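Local coordinates for protein acarbose Kinase Mak1 (Uncultured bacterium, PDB 6WB4) that probably phosphorylates the antidiabetic drug acarbose at the expense of ATP, as a bacterial carbohydrate kinase of the pfkB (ribokinase-like) family, at residues Phe194-Asp199 with Val215-Ala220; Tyr200-Ala205 with Ser268-Phe273; Val227-Met230 with Ala236-Trp239. All coordinates share one frame; numbering follows the deposited sequence.

Interaction 1 of 3, residues Phe194-Asp199 with Val215-Ala220; sequences FAYGAD and VADVFA
A small polar-and-apolar contact near the protein surface joins Tyr-196, in the segment that leads from helix 192-195 to strand 200-204, to Asp-217 and Val-218 on helix 211-221, and it illustrates how the segment leading into a strand can be fastened to the helix that follows that strand. The backbones come nearest at Tyr-196 and Val-218, whose CA atoms are 5.8 Å apart. From there the tyrosine ring reaches across to the helix, with CE1 3.9 Å from Val-218 CA, and its phenol meets Asp-217. Tyr-196 OH donates a hydrogen bond to OD2 of Asp-217; the modelled separation is very short, and at this resolution its exact value carries no weight. The carboxylate oxygen lies at the ring edge, close to the ring plane, while the carboxylate itself is turned almost perpendicular to the ring, the planes 82° apart. With chi1 at 178°, the acid of Asp-217 extends opposite the backbone N, which brings it to the phenol. Next to this polar pair, Val-218 places CG1 3.5 Å from Ala-195 O, and the same valine packs on Val-227 of strand 226-230. The backbone of Tyr-196 is also hydrogen-bonded to Arg-223. Helix 211-221 links the parallel neighbours 200-204 and 226-230, so the contact ties the connecting helix of a beta-alpha-beta crossover to the segment just before its first strand, in the ribokinase-like alpha/beta fold.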
loop_
_atom_site.group_PDB
_atom_site.type_symbol
_atom_site.label_atom_id
_atom_site.label_comp_id
_atom_site.label_asym_id
_atom_site.label_seq_id
_atom_site.Cartn_x
_atom_site.Cartn_y
_atom_site.Cartn_z
ATOM N N PHE B 194 3.192 0.526 -30.741
ATOM C CA PHE B 194 4.497 0.795 -30.166
ATOM C C PHE B 194 5.575 -0.073 -30.810
ATOM O O PHE B 194 6.672 0.403 -31.123
ATOM C CB PHE B 194 4.474 0.549 -28.663
ATOM C CG PHE B 194 3.482 1.397 -27.913
ATOM C CD1 PHE B 194 3.815 2.669 -27.492
ATOM C CD2 PHE B 194 2.230 0.903 -27.594
ATOM C CE1 PHE B 194 2.911 3.439 -26.785
ATOM C CE2 PHE B 194 1.326 1.667 -26.883
ATOM C CZ PHE B 194 1.666 2.936 -26.478
ATOM N N ALA B 195 5.253 -1.348 -31.008
ATOM C CA ALA B 195 6.184 -2.294 -31.611
ATOM C C ALA B 195 6.556 -1.890 -33.032
ATOM O O ALA B 195 7.704 -2.050 -33.437
ATOM C CB ALA B 195 5.598 -3.690 -31.601
ATOM N N TYR B 196 5.588 -1.366 -33.785
ATOM C CA TYR B 196 5.820 -1.030 -35.193
ATOM C C TYR B 196 6.137 0.447 -35.378
ATOM O O TYR B 196 6.428 0.892 -36.489
ATOM C CB TYR B 196 4.603 -1.385 -36.055
ATOM C CG TYR B 196 4.142 -2.821 -35.948
ATOM C CD1 TYR B 196 5.022 -3.839 -35.605
ATOM C CD2 TYR B 196 2.818 -3.156 -36.193
ATOM C CE1 TYR B 196 4.591 -5.151 -35.508
ATOM C CE2 TYR B 196 2.378 -4.458 -36.097
ATOM C CZ TYR B 196 3.264 -5.453 -35.755
ATOM O OH TYR B 196 2.817 -6.750 -35.659
ATOM N N GLY B 197 6.070 1.208 -34.294
ATOM C CA GLY B 197 6.150 2.651 -34.395
ATOM C C GLY B 197 7.418 3.293 -33.860
ATOM O O GLY B 197 7.625 4.492 -34.050
ATOM N N ALA B 198 8.274 2.516 -33.202
ATOM C CA ALA B 198 9.471 3.100 -32.602
ATOM C C ALA B 198 10.738 2.685 -33.333
ATOM O O ALA B 198 10.806 1.612 -33.927
ATOM C CB ALA B 198 9.567 2.723 -31.123
ATOM N N ASP B 199 11.747 3.542 -33.260
ATOM C CA ASP B 199 13.025 3.294 -33.917
ATOM C C ASP B 199 13.811 2.220 -33.170
ATOM O O ASP B 199 14.421 1.347 -33.784
ATOM C CB ASP B 199 13.839 4.595 -34.025
ATOM C CG ASP B 199 13.120 5.671 -34.836
ATOM O OD1 ASP B 199 12.726 5.392 -35.990
ATOM O OD2 ASP B 199 12.924 6.792 -34.320
ATOM N N VAL B 215 10.110 -10.917 -34.005
ATOM C CA VAL B 215 11.089 -9.965 -34.519
ATOM C C VAL B 215 10.885 -9.702 -36.009
ATOM O O VAL B 215 10.853 -8.547 -36.448
ATOM C CB VAL B 215 12.542 -10.450 -34.307
ATOM C CG1 VAL B 215 13.507 -9.540 -35.046
ATOM C CG2 VAL B 215 12.892 -10.503 -32.828
ATOM N N ALA B 216 10.728 -10.780 -36.774
ATOM C CA ALA B 216 10.533 -10.688 -38.222
ATOM C C ALA B 216 9.289 -9.874 -38.524
ATOM O O ALA B 216 9.280 -9.018 -39.414
ATOM C CB ALA B 216 10.433 -12.061 -38.832
ATOM N N ASP B 217 8.234 -10.160 -37.774
ATOM C CA ASP B 217 7.003 -9.408 -37.874
ATOM C C ASP B 217 7.238 -7.919 -37.611
ATOM O O ASP B 217 6.722 -7.073 -38.338
ATOM C CB ASP B 217 5.972 -9.961 -36.890
ATOM C CG ASP B 217 4.674 -9.191 -36.917
ATOM O OD1 ASP B 217 4.093 -9.036 -38.010
ATOM O OD2 ASP B 217 4.248 -8.724 -35.839
ATOM N N VAL B 218 8.035 -7.606 -36.589
ATOM C CA VAL B 218 8.296 -6.210 -36.219
ATOM C C VAL B 218 8.993 -5.408 -37.331
ATOM O O VAL B 218 8.619 -4.269 -37.600
ATOM C CB VAL B 218 9.138 -6.133 -34.919
ATOM C CG1 VAL B 218 9.669 -4.715 -34.671
ATOM C CG2 VAL B 218 8.315 -6.613 -33.730
ATOM N N PHE B 219 9.983 -6.008 -37.984
ATOM C CA PHE B 219 10.665 -5.368 -39.109
ATOM C C PHE B 219 9.800 -5.275 -40.372
ATOM O O PHE B 219 9.943 -4.343 -41.167
ATOM C CB PHE B 219 11.958 -6.111 -39.435
ATOM C CG PHE B 219 13.015 -5.946 -38.394
ATOM C CD1 PHE B 219 13.232 -4.714 -37.804
ATOM C CD2 PHE B 219 13.805 -7.017 -38.013
ATOM C CE1 PHE B 219 14.202 -4.552 -36.845
ATOM C CE2 PHE B 219 14.783 -6.863 -37.062
ATOM C CZ PHE B 219 14.984 -5.628 -36.475
ATOM N N ALA B 220 8.944 -6.269 -40.577
ATOM C CA ALA B 220 8.065 -6.299 -41.745
ATOM C C ALA B 220 7.011 -5.204 -41.674
ATOM O O ALA B 220 6.722 -4.539 -42.664
ATOM C CB ALA B 220 7.399 -7.662 -41.884
#

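Interaction 2 of 3, residues Tyr200-Ala205 with Ser268-Phe273; sequences YVFVSA and SFVAAF. With ATP (adenosine-5'-triphosphate), chain H.
Strand 200-204 and the helical segment 268-273 run nearly antiparallel, their short axes 10.6 Å apart at closest approach and 160° between directions, with Phe-202 and Val-270 as the nearest backbone pair. This spacing is bridged by side chains alone, and one aromatic ring does most of the work. Phe-202 points from the strand into the interface and is met by three helix residues, each in a different way. Val-270 lies over one face of the ring: its CG2 is 3.9 Å from the ring centroid and 15° off the normal, a CH-pi contact. The valine methyl gets there because CG2 stands anti to the carbonyl carbon, beside the backbone N. Phe-273 takes the far rim of the same ring in a T-shaped pair. Here Phe-202 supplies the edge and Phe-273 the face, with centroids 5.3 Å apart and planes at 87°; Phe-202 CZ comes within 3.8 Å of Phe-273 CD1. Phe-269 approaches more loosely, its CD1 4.3 Å from Phe-202 CE2. The opposite edge of the Phe-269 ring borders ATP, where CD2 lies 3.8 Å from the ribose O2'. At the end of the strand, Ser-204 has OG 3.5 Å from O2B of the nucleotide, while that hydroxyl is hydrogen-bonded to the backbone N of Ala-206. Val-228 and Met-230 of the neighbouring strand 226-230 also pack on Phe-202, and helix 283-298 touches Phe-273. No hydrogen bond crosses between the two segments: dispersion and weak aromatic electrostatics hold this buried interface, and the same helix that packs on the sheet offers an apolar ring edge to the ribose.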
loop_
_atom_site.group_PDB
_atom_site.type_symbol
_atom_site.label_atom_id
_atom_site.label_comp_id
_atom_site.label_asym_id
_atom_site.label_seq_id
_atom_site.Cartn_x
_atom_site.Cartn_y
_atom_site.Cartn_z
ATOM N N TYR B 200 13.829 2.307 -31.845
ATOM C CA TYR B 200 14.544 1.325 -31.040
ATOM C C TYR B 200 13.552 0.592 -30.152
ATOM O O TYR B 200 12.955 1.188 -29.257
ATOM C CB TYR B 200 15.640 1.983 -30.190
ATOM C CG TYR B 200 16.332 3.155 -30.859
ATOM C CD1 TYR B 200 16.773 3.078 -32.176
ATOM C CD2 TYR B 200 16.539 4.342 -30.173
ATOM C CE1 TYR B 200 17.397 4.147 -32.789
ATOM C CE2 TYR B 200 17.162 5.421 -30.781
ATOM C CZ TYR B 200 17.588 5.315 -32.089
ATOM O OH TYR B 200 18.204 6.382 -32.702
ATOM N N VAL B 201 13.374 -0.700 -30.398
ATOM C CA VAL B 201 12.381 -1.474 -29.664
ATOM C C VAL B 201 13.036 -2.393 -28.641
ATOM O O VAL B 201 13.974 -3.122 -28.962
ATOM C CB VAL B 201 11.510 -2.323 -30.622
ATOM C CG1 VAL B 201 10.517 -3.204 -29.847
ATOM C CG2 VAL B 201 10.803 -1.429 -31.647
ATOM N N PHE B 202 12.547 -2.331 -27.406
ATOM C CA PHE B 202 13.010 -3.220 -26.345
ATOM C C PHE B 202 11.847 -4.104 -25.918
ATOM O O PHE B 202 10.713 -3.633 -25.796
ATOM C CB PHE B 202 13.556 -2.435 -25.143
ATOM C CG PHE B 202 14.728 -1.541 -25.471
ATOM C CD1 PHE B 202 14.525 -0.260 -25.965
ATOM C CD2 PHE B 202 16.033 -1.986 -25.296
ATOM C CE1 PHE B 202 15.608 0.563 -26.269
ATOM C CE2 PHE B 202 17.119 -1.166 -25.599
ATOM C CZ PHE B 202 16.906 0.106 -26.083
ATOM N N VAL B 203 12.117 -5.381 -25.687
ATOM C CA VAL B 203 11.065 -6.288 -25.248
ATOM C C VAL B 203 11.635 -7.406 -24.379
ATOM O O VAL B 203 12.782 -7.825 -24.558
ATOM C CB VAL B 203 10.306 -6.889 -26.454
ATOM C CG1 VAL B 203 11.261 -7.678 -27.344
ATOM C CG2 VAL B 203 9.125 -7.755 -25.987
ATOM N N SER B 204 10.833 -7.852 -23.416
ATOM C CA SER B 204 11.188 -8.963 -22.545
ATOM C C SER B 204 11.022 -10.286 -23.260
ATOM O O SER B 204 10.146 -10.426 -24.115
ATOM C CB SER B 204 10.329 -8.951 -21.282
ATOM O OG SER B 204 10.633 -10.060 -20.456
ATOM N N ALA B 205 11.876 -11.250 -22.936
ATOM C CA ALA B 205 11.734 -12.598 -23.488
ATOM C C ALA B 205 10.644 -13.386 -22.768
ATOM O O ALA B 205 10.086 -14.333 -23.320
ATOM C CB ALA B 205 13.048 -13.345 -23.413
ATOM N N SER B 268 17.354 0.031 -16.475
ATOM C CA SER B 268 18.751 0.430 -16.511
ATOM C C SER B 268 19.442 0.022 -17.802
ATOM O O SER B 268 20.318 0.736 -18.302
ATOM C CB SER B 268 19.494 -0.146 -15.313
ATOM O OG SER B 268 18.994 0.448 -14.129
ATOM N N PHE B 269 19.054 -1.128 -18.342
ATOM C CA PHE B 269 19.599 -1.550 -19.613
ATOM C C PHE B 269 19.273 -0.461 -20.630
ATOM O O PHE B 269 20.155 0.017 -21.336
ATOM C CB PHE B 269 19.027 -2.903 -20.051
ATOM C CG PHE B 269 19.719 -3.496 -21.259
ATOM C CD1 PHE B 269 19.501 -2.981 -22.531
ATOM C CD2 PHE B 269 20.566 -4.582 -21.124
ATOM C CE1 PHE B 269 20.132 -3.520 -23.632
ATOM C CE2 PHE B 269 21.201 -5.127 -22.227
ATOM C CZ PHE B 269 20.986 -4.595 -23.479
ATOM N N VAL B 270 18.006 -0.057 -20.673
ATOM C CA VAL B 270 17.540 0.932 -21.640
ATOM C C VAL B 270 18.258 2.276 -21.454
ATOM O O VAL B 270 18.797 2.825 -22.416
ATOM C CB VAL B 270 15.997 1.128 -21.542
ATOM C CG1 VAL B 270 15.544 2.257 -22.421
ATOM C CG2 VAL B 270 15.251 -0.165 -21.939
ATOM N N ALA B 271 18.299 2.783 -20.221
ATOM C CA ALA B 271 18.918 4.087 -19.940
ATOM C C ALA B 271 20.373 4.158 -20.416
ATOM O O ALA B 271 20.775 5.128 -21.065
ATOM C CB ALA B 271 18.838 4.409 -18.463
ATOM N N ALA B 272 21.155 3.129 -20.090
ATOM C CA ALA B 272 22.554 3.074 -20.501
ATOM C C ALA B 272 22.694 2.832 -22.004
ATOM O O ALA B 272 23.564 3.425 -22.644
ATOM C CB ALA B 272 23.299 1.993 -19.722
ATOM N N PHE B 273 21.852 1.963 -22.563
ATOM C CA PHE B 273 21.846 1.727 -24.008
ATOM C C PHE B 273 21.615 3.046 -24.735
ATOM O O PHE B 273 22.377 3.425 -25.621
ATOM C CB PHE B 273 20.764 0.717 -24.410
ATOM C CG PHE B 273 20.819 0.306 -25.872
ATOM C CD1 PHE B 273 20.427 1.181 -26.882
ATOM C CD2 PHE B 273 21.250 -0.965 -26.230
ATOM C CE1 PHE B 273 20.485 0.803 -28.215
ATOM C CE2 PHE B 273 21.306 -1.348 -27.564
ATOM C CZ PHE B 273 20.919 -0.466 -28.556
HETATM P PG ATP H . 11.218 -5.094 -15.991
HETATM O O1G ATP H . 11.235 -5.714 -14.612
HETATM O O2G ATP H . 10.077 -5.547 -16.873
HETATM O O3G ATP H . 11.465 -3.605 -16.004
HETATM P PB ATP H . 12.619 -7.271 -17.096
HETATM O O1B ATP H . 12.299 -8.097 -15.871
HETATM O O2B ATP H . 11.859 -7.498 -18.384
HETATM O O3B ATP H . 12.522 -5.709 -16.707
HETATM P PA ATP H . 14.898 -8.842 -17.628
HETATM O O1A ATP H . 14.380 -9.434 -18.918
HETATM O O2A ATP H . 14.790 -9.637 -16.347
HETATM O O3A ATP H . 14.191 -7.411 -17.408
HETATM O "O5'" ATP H . 16.439 -8.407 -17.834
HETATM C "C5'" ATP H . 16.761 -7.194 -18.521
HETATM C "C4'" ATP H . 18.268 -7.028 -18.732
HETATM O "O4'" ATP H . 18.933 -6.746 -17.496
HETATM C "C3'" ATP H . 18.928 -8.265 -19.323
HETATM O "O3'" ATP H . 19.143 -8.113 -20.726
HETATM C "C2'" ATP H . 20.255 -8.388 -18.602
HETATM O "O2'" ATP H . 21.327 -7.901 -19.417
HETATM C "C1'" ATP H . 20.110 -7.544 -17.347
HETATM N N9 ATP H . 19.881 -8.523 -16.262
HETATM C C8 ATP H . 18.687 -8.818 -15.709
HETATM N N7 ATP H . 18.809 -9.773 -14.752
HETATM C C5 ATP H . 20.113 -10.106 -14.692
HETATM C C6 ATP H . 20.930 -11.046 -13.897
HETATM N N6 ATP H . 20.358 -11.833 -12.958
HETATM N N1 ATP H . 22.258 -11.086 -14.144
HETATM C C2 ATP H . 22.834 -10.301 -15.076
HETATM N N3 ATP H . 22.155 -9.425 -15.834
HETATM C C4 ATP H . 20.816 -9.282 -15.690
#

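Interaction 3 of 3, residues Val227-Met230 with Ala236-Trp239; sequences VVVM and ARVW. With ATP (adenosine-5'-triphosphate), chain H.
Val-227, Val-229, Arg-237 and Trp-239 share one face of an antiparallel hairpin, while Val-228, Val-238, Met-230 and Ala-236 share the other, and the two faces meet quite different surroundings. On the first, Val-229 touches both larger residues, one with each methyl. Its CG1 meets the edge of the Arg-237 guanidinium, 3.4 Å from NH1, and its CG2 the edge of the indole, 3.8 Å from Trp-239 NE1. The arginine chain bends at chi3 (-102°), which brings the guanidinium back beside the valine instead of straight out from the strand. Glu-211 joins the two polar ends, forming a salt bridge with Arg-237 NH1 and accepting a hydrogen bond from Trp-239 NE1, while Glu-234 pairs with Arg-237 NH2. On the other face, Val-228 and Val-238 lie side by side and point the same way, their CG2 atoms 4.0 Å apart. Toward the turn, the selenomethionine Met-230 and Ala-236 border the ATP ribose: Met-230 CG is 3.3 Å and Ala-236 CB 3.4 Å from O3'. The backbone register is fixed by two hydrogen-bonded pairs, Val-227 with Trp-239 and Val-229 with Arg-237. In the second, Val-229 N donates to Arg-237 O at 2.6 Å and Arg-237 N returns a bond to Val-229 O at 2.8 Å. Pairing with two carboxylates would probably hold the guanidinium in its orientation on one face, whereas on the other the ribose is met by carbon atoms of Met-230 and Ala-236.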
loop_
_atom_site.group_PDB
_atom_site.type_symbol
_atom_site.label_atom_id
_atom_site.label_comp_id
_atom_site.label_asym_id
_atom_site.label_seq_id
_atom_site.Cartn_x
_atom_site.Cartn_y
_atom_site.Cartn_z
ATOM N N VAL B 227 15.874 -4.717 -32.762
ATOM C CA VAL B 227 15.025 -5.156 -31.663
ATOM C C VAL B 227 15.885 -5.778 -30.579
ATOM O O VAL B 227 16.634 -6.720 -30.830
ATOM C CB VAL B 227 13.959 -6.179 -32.113
ATOM C CG1 VAL B 227 13.213 -6.729 -30.907
ATOM C CG2 VAL B 227 12.982 -5.547 -33.093
ATOM N N VAL B 228 15.796 -5.235 -29.376
ATOM C CA VAL B 228 16.555 -5.775 -28.264
ATOM C C VAL B 228 15.689 -6.644 -27.368
ATOM O O VAL B 228 14.751 -6.158 -26.729
ATOM C CB VAL B 228 17.182 -4.661 -27.420
ATOM C CG1 VAL B 228 17.990 -5.264 -26.275
ATOM C CG2 VAL B 228 18.054 -3.768 -28.296
ATOM N N VAL B 229 16.013 -7.933 -27.325
ATOM C CA VAL B 229 15.308 -8.861 -26.456
ATOM C C VAL B 229 16.123 -9.099 -25.208
ATOM O O VAL B 229 17.262 -9.553 -25.276
ATOM C CB VAL B 229 15.027 -10.204 -27.151
ATOM C CG1 VAL B 229 14.200 -11.097 -26.242
ATOM C CG2 VAL B 229 14.303 -9.967 -28.475
HETATM N N MSE B 230 15.538 -8.777 -24.065
HETATM C CA MSE B 230 16.214 -8.969 -22.794
HETATM C C MSE B 230 15.770 -10.278 -22.148
HETATM O O MSE B 230 14.590 -10.636 -22.194
HETATM C CB MSE B 230 15.956 -7.769 -21.886
HETATM C CG MSE B 230 16.769 -6.546 -22.313
HETATM SE SE MSE B 230 15.982 -4.837 -21.834
HETATM C CE MSE B 230 14.240 -5.096 -22.662
ATOM N N ALA B 236 21.235 -10.812 -23.059
ATOM C CA ALA B 236 20.394 -10.103 -24.018
ATOM C C ALA B 236 20.709 -10.479 -25.459
ATOM O O ALA B 236 21.833 -10.869 -25.789
ATOM C CB ALA B 236 20.541 -8.604 -23.839
ATOM N N ARG B 237 19.690 -10.375 -26.304
ATOM C CA ARG B 237 19.811 -10.654 -27.725
ATOM C C ARG B 237 19.337 -9.450 -28.518
ATOM O O ARG B 237 18.263 -8.908 -28.260
ATOM C CB ARG B 237 19.039 -11.933 -28.093
ATOM C CG ARG B 237 19.703 -13.195 -27.518
ATOM C CD ARG B 237 18.997 -14.514 -27.854
ATOM N NE ARG B 237 18.189 -15.055 -26.761
ATOM C CZ ARG B 237 16.997 -14.599 -26.397
ATOM N NH1 ARG B 237 16.468 -13.560 -27.022
ATOM N NH2 ARG B 237 16.340 -15.172 -25.395
ATOM N N VAL B 238 20.164 -9.028 -29.472
ATOM C CA VAL B 238 19.867 -7.871 -30.305
ATOM C C VAL B 238 19.720 -8.248 -31.773
ATOM O O VAL B 238 20.651 -8.755 -32.401
ATOM C CB VAL B 238 20.958 -6.789 -30.182
ATOM C CG1 VAL B 238 20.636 -5.615 -31.082
ATOM C CG2 VAL B 238 21.089 -6.320 -28.742
ATOM N N TRP B 239 18.538 -7.998 -32.318
ATOM C CA TRP B 239 18.272 -8.272 -33.716
ATOM C C TRP B 239 18.329 -7.008 -34.546
ATOM O O TRP B 239 17.684 -6.027 -34.199
ATOM C CB TRP B 239 16.893 -8.905 -33.883
ATOM C CG TRP B 239 16.668 -10.129 -33.078
ATOM C CD1 TRP B 239 16.363 -10.198 -31.751
ATOM C CD2 TRP B 239 16.690 -11.470 -33.558
ATOM N NE1 TRP B 239 16.213 -11.507 -31.372
ATOM C CE2 TRP B 239 16.408 -12.310 -32.467
ATOM C CE3 TRP B 239 16.933 -12.050 -34.810
ATOM C CZ2 TRP B 239 16.358 -13.694 -32.584
ATOM C CZ3 TRP B 239 16.888 -13.422 -34.924
ATOM C CH2 TRP B 239 16.598 -14.230 -33.820
HETATM P PG ATP H . 11.218 -5.094 -15.991
HETATM O O1G ATP H . 11.235 -5.714 -14.612
HETATM O O2G ATP H . 10.077 -5.547 -16.873
HETATM O O3G ATP H . 11.465 -3.605 -16.004
HETATM P PB ATP H . 12.619 -7.271 -17.096
HETATM O O1B ATP H . 12.299 -8.097 -15.871
HETATM O O2B ATP H . 11.859 -7.498 -18.384
HETATM O O3B ATP H . 12.522 -5.709 -16.707
HETATM P PA ATP H . 14.898 -8.842 -17.628
HETATM O O1A ATP H . 14.380 -9.434 -18.918
HETATM O O2A ATP H . 14.790 -9.637 -16.347
HETATM O O3A ATP H . 14.191 -7.411 -17.408
HETATM O "O5'" ATP H . 16.439 -8.407 -17.834
HETATM C "C5'" ATP H . 16.761 -7.194 -18.521
HETATM C "C4'" ATP H . 18.268 -7.028 -18.732
HETATM O "O4'" ATP H . 18.933 -6.746 -17.496
HETATM C "C3'" ATP H . 18.928 -8.265 -19.323
HETATM O "O3'" ATP H . 19.143 -8.113 -20.726
HETATM C "C2'" ATP H . 20.255 -8.388 -18.602
HETATM O "O2'" ATP H . 21.327 -7.901 -19.417
HETATM C "C1'" ATP H . 20.110 -7.544 -17.347
HETATM N N9 ATP H . 19.881 -8.523 -16.262
HETATM C C8 ATP H . 18.687 -8.818 -15.709
HETATM N N7 ATP H . 18.809 -9.773 -14.752
HETATM C C5 ATP H . 20.113 -10.106 -14.692
HETATM C C6 ATP H . 20.930 -11.046 -13.897
HETATM N N6 ATP H . 20.358 -11.833 -12.958
HETATM N N1 ATP H . 22.258 -11.086 -14.144
HETATM C C2 ATP H . 22.834 -10.301 -15.076
HETATM N N3 ATP H . 22.155 -9.425 -15.834
HETATM C C4 ATP H . 20.816 -9.282 -15.690
#

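The three contacts cluster toward one end of the large mixed sheet, interaction 1 beside it and interactions 2 and 3 on it. Interactions 2 and 3 have centres about 8 Å apart and share neighbouring strands, 200-204 and 226-230, joined by backbone bonding such as Val-201 O to Val-228 N; both touch ATP. The centre of interaction 1 is about 14 Å from that of interaction 2 and about 13 Å from that of interaction 3, where Val-215 and Phe-219 of helix 211-221 pack on Trp-239. Interactions 1 and 2 interleave along the chain, and the hairpin of interaction 3 falls between the two halves of interaction 2. The sheet thereby joins a helix-packed outer flank to the nucleotide-binding side.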